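Local coordinates for putative ABC transporter amino acid-binding protein (PDB 2Q88) that binds the compatible solute ectoine and probably delivers it to an ABC transporter as its substrate-binding protein, at residues V151-D154 with G155-L159; L175-N178 with D179-K183. One frame throughout, in Å; residues are numbered along the deposited sequence.

Overall arrangement
Both contacts lie in the same lobe of this family 3 solute-binding protein, the one built on the mixed sheet that includes strands 127-129, 149-151 and 169-173. Interaction 1 comes first along the chain, at the turn from strand 149-151 into helix 155-164; strand 169-173 follows, and interaction 2 lies within the next helix, 174-184. Their centres are 12 Å apart and the two helices touch: Leu180 CD2 packs 3.3 Å from Gly155 O, and Leu159 meets Val181. In interaction 2 the side chain of Ser176 is about 5 Å from the bound ectoine. In interaction 1 Gly155 is about 10 Å from the ligand. The second helix thus bridges the packed start of its neighbour and the ligand site.

Interaction 1: V151-D154 with G155-L159; sequences VVPD and GQSGL
An N-cap closes the start of helix 155-164: the Asp154 carboxylate folds over the first turn and takes the backbone N-H of Ser157. The bond from Ser157 N to Asp154 OD1 is 3.2 Å long with an angle of 160° at the hydrogen, and it meets OD1 nearly in line with its C-O bond. Asp154 CG sits between its own backbone N and carbonyl carbon (chi1 52°), which swings OD1 forward over the turn. The Ser157 hydroxyl adds a weak bond, OG to Asp154 OD1 at 3.3 Å. A water also donates to Asp154 OD1 at 3.0 Å, accepts from Gln156 N and donates to Gln156 OE1. With Ser157 N and the weak OG bond this makes three donors at one carboxylate oxygen. Replacing Asp154 by an alanine removes the carboxylate, which is likely to leave Ser157 N without its capping acceptor and the water without an anchor. The cap stands at a strand-to-helix turn of the sheet lobe, where Val152 still bonds through its backbone to Ala129 on strand 127-129. The Asp154 carbonyl accepts the N-H of Gly158, i to i+4, with Gly158 N 3.0 Å from Asp154 O. Beneath the turn, Val152 points its CG1 branch at the helix backbone; that methyl, anti to the backbone N (chi1 171°), presses on Gly158 CA at 3.4 Å, tighter than usual for two carbons. Gly158 has no side chain, and a beta-carbon there would come very near the same methyl. Farther out, Pro153 CG rests 4.2 Å from Ser157 CB, and the proline ring touches Glu60.

Interaction 2: L175-N178 with D179-K183; sequences LSIN and DLVSK
Ile177 and Val181 meet one turn apart on helix 174-184, their CG2 methyls 4.1 Å from each other and the two side chains crossing at a slant. The helix follows strand 169-173 in the sheet lobe, and this apolar face lies against the sheet: both residues touch Val191 of strand 189-192, while Ile177 also reaches Tyr170, Leu172, Ala102 and Ala104. Ile177 turns CG2 anti to its own nitrogen and CG1 beside it (chi1 -75°), which brings CG2 toward Val181. Beneath the methyls, the bond from Val181 N to Ile177 O is 2.9 Å long, with 171° at the hydrogen. Asp179 N to Leu175 O and Leu180 N to Ser176 O continue the same i to i+4 pattern.

Ectoine's side of the helix is marked by Ser176, whose OG is hydrogen-bonded to Glu22 of the ligand pocket and whose side chain touches Phe25, another pocket residue. At the start of the segment Leu175 N bonds to Asp99 OD2, while the Leu175 side chain packs on Pro24 and Phe240. Toward the far end Ser182 OG, placed between its backbone N and carbonyl carbon (chi1 70°), lies near two carbonyls, Asn178 O at 3.0 Å and Asp179 O at 2.9 Å, with one proton to offer them. Alongside, Lys183 stretches out its chain to a salt bridge with Asp179: NZ lies on the syn side of OD1, somewhat out of the carboxylate plane, and the 2.5 Å from Lys183 NZ to Asp179 OD1 is shorter than usual, so its exact length is doubtful.

Interaction 1: V151-D154 with G155-L159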
# COMPACT_ATOMS: atom_id res chain seq x y z
N VAL A 151 1.50 -4.27 -16.30
CA VAL A 151 1.54 -4.80 -14.94
C VAL A 151 2.98 -5.15 -14.58
O VAL A 151 3.69 -5.77 -15.38
CB VAL A 151 0.62 -6.02 -14.79
CG1 VAL A 151 0.73 -6.63 -13.39
CG2 VAL A 151 -0.85 -5.64 -15.11
N VAL A 152 3.42 -4.75 -13.38
CA VAL A 152 4.76 -5.06 -12.86
C VAL A 152 4.59 -5.75 -11.50
O VAL A 152 4.00 -5.15 -10.59
CB VAL A 152 5.62 -3.76 -12.72
CG1 VAL A 152 6.93 -4.03 -11.97
CG2 VAL A 152 5.91 -3.17 -14.08
N PRO A 153 5.09 -6.98 -11.34
CA PRO A 153 4.92 -7.74 -10.09
C PRO A 153 5.56 -7.11 -8.84
O PRO A 153 4.96 -7.17 -7.76
CB PRO A 153 5.58 -9.09 -10.41
CG PRO A 153 6.50 -8.83 -11.52
CD PRO A 153 5.88 -7.73 -12.33
N ASP A 154 6.75 -6.54 -8.98
CA ASP A 154 7.43 -5.93 -7.83
C ASP A 154 8.44 -4.85 -8.23
O ASP A 154 8.71 -4.66 -9.41
CB ASP A 154 8.11 -7.02 -7.00
CG ASP A 154 9.00 -7.91 -7.85
OD1 ASP A 154 10.05 -7.44 -8.32
OD2 ASP A 154 8.72 -9.11 -8.08
N GLY A 155 9.00 -4.18 -7.23
CA GLY A 155 9.87 -3.04 -7.47
C GLY A 155 11.14 -3.33 -8.25
O GLY A 155 11.50 -2.57 -9.14
N GLN A 156 11.82 -4.42 -7.90
CA GLN A 156 13.07 -4.77 -8.57
C GLN A 156 12.84 -5.09 -10.07
O GLN A 156 13.64 -4.70 -10.92
CB GLN A 156 13.77 -5.92 -7.82
CG GLN A 156 14.38 -5.45 -6.48
CD GLN A 156 14.69 -6.57 -5.49
OE1 GLN A 156 14.12 -7.67 -5.55
NE2 GLN A 156 15.58 -6.29 -4.54
N SER A 157 11.72 -5.73 -10.38
CA SER A 157 11.34 -5.99 -11.77
C SER A 157 10.96 -4.70 -12.51
O SER A 157 11.29 -4.54 -13.68
CB SER A 157 10.21 -7.00 -11.87
OG SER A 157 10.66 -8.28 -11.42
N GLY A 158 10.27 -3.79 -11.81
CA GLY A 158 9.91 -2.49 -12.39
C GLY A 158 11.11 -1.67 -12.81
O GLY A 158 11.13 -1.07 -13.90
N LEU A 159 12.11 -1.64 -11.94
CA LEU A 159 13.37 -0.96 -12.23
C LEU A 159 14.11 -1.61 -13.39
O LEU A 159 14.63 -0.92 -14.26
CB LEU A 159 14.26 -0.92 -10.99
CG LEU A 159 15.13 0.33 -10.86
CD1 LEU A 159 14.29 1.54 -10.51
CD2 LEU A 159 16.15 0.07 -9.79
O HOH W 1 11.13 -6.50 -5.73

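Interaction 2: L175-N178 with D179-K183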
# COMPACT_ATOMS: atom_id res chain seq x y z
N LEU A 175 7.57 7.02 -1.08
CA LEU A 175 8.48 6.32 -0.18
C LEU A 175 9.02 5.01 -0.76
O LEU A 175 10.17 4.66 -0.51
CB LEU A 175 7.84 6.09 1.18
CG LEU A 175 7.69 7.34 2.05
CD1 LEU A 175 6.68 7.06 3.15
CD2 LEU A 175 9.03 7.77 2.67
N SER A 176 8.18 4.30 -1.52
CA SER A 176 8.58 3.03 -2.16
C SER A 176 9.57 3.25 -3.30
O SER A 176 10.53 2.48 -3.46
CB SER A 176 7.35 2.29 -2.71
OG SER A 176 6.38 2.04 -1.72
N ILE A 177 9.31 4.27 -4.12
CA ILE A 177 10.20 4.60 -5.24
C ILE A 177 11.56 5.04 -4.70
O ILE A 177 12.59 4.54 -5.15
CB ILE A 177 9.57 5.68 -6.18
CG1 ILE A 177 8.44 5.09 -7.06
CG2 ILE A 177 10.61 6.32 -7.07
CD1 ILE A 177 8.90 3.98 -8.06
N ASN A 178 11.56 5.96 -3.73
CA ASN A 178 12.81 6.45 -3.14
C ASN A 178 13.66 5.34 -2.52
O ASN A 178 14.88 5.33 -2.66
CB ASN A 178 12.53 7.53 -2.08
CG ASN A 178 12.21 8.89 -2.70
OD1 ASN A 178 12.53 9.17 -3.85
ND2 ASN A 178 11.58 9.75 -1.90
N ASP A 179 13.01 4.42 -1.82
CA ASP A 179 13.71 3.30 -1.21
C ASP A 179 14.33 2.39 -2.27
O ASP A 179 15.52 2.02 -2.18
CB ASP A 179 12.74 2.51 -0.33
CG ASP A 179 13.44 1.51 0.54
OD1 ASP A 179 13.33 0.31 0.23
OD2 ASP A 179 14.15 1.83 1.52
N LEU A 180 13.54 2.07 -3.29
CA LEU A 180 13.97 1.19 -4.38
C LEU A 180 15.12 1.78 -5.19
O LEU A 180 16.12 1.09 -5.45
CB LEU A 180 12.76 0.87 -5.28
CG LEU A 180 12.94 0.18 -6.63
CD1 LEU A 180 13.41 -1.27 -6.45
CD2 LEU A 180 11.62 0.24 -7.40
N VAL A 181 15.00 3.05 -5.58
CA VAL A 181 16.03 3.75 -6.35
C VAL A 181 17.34 3.91 -5.55
O VAL A 181 18.43 3.70 -6.10
CB VAL A 181 15.52 5.12 -6.88
CG1 VAL A 181 16.63 5.91 -7.57
CG2 VAL A 181 14.36 4.90 -7.85
N SER A 182 17.23 4.26 -4.27
CA SER A 182 18.41 4.42 -3.42
C SER A 182 19.19 3.12 -3.19
O SER A 182 20.36 3.16 -2.81
CB SER A 182 18.04 5.07 -2.09
OG SER A 182 17.29 4.18 -1.28
N LYS A 183 18.53 1.98 -3.40
CA LYS A 183 19.18 0.68 -3.28
C LYS A 183 19.71 0.16 -4.61
O LYS A 183 20.53 -0.77 -4.65
CB LYS A 183 18.22 -0.35 -2.69
CG LYS A 183 17.92 -0.19 -1.22
CD LYS A 183 16.90 -1.21 -0.77
CE LYS A 183 16.40 -0.92 0.62
NZ LYS A 183 15.03 -1.47 0.84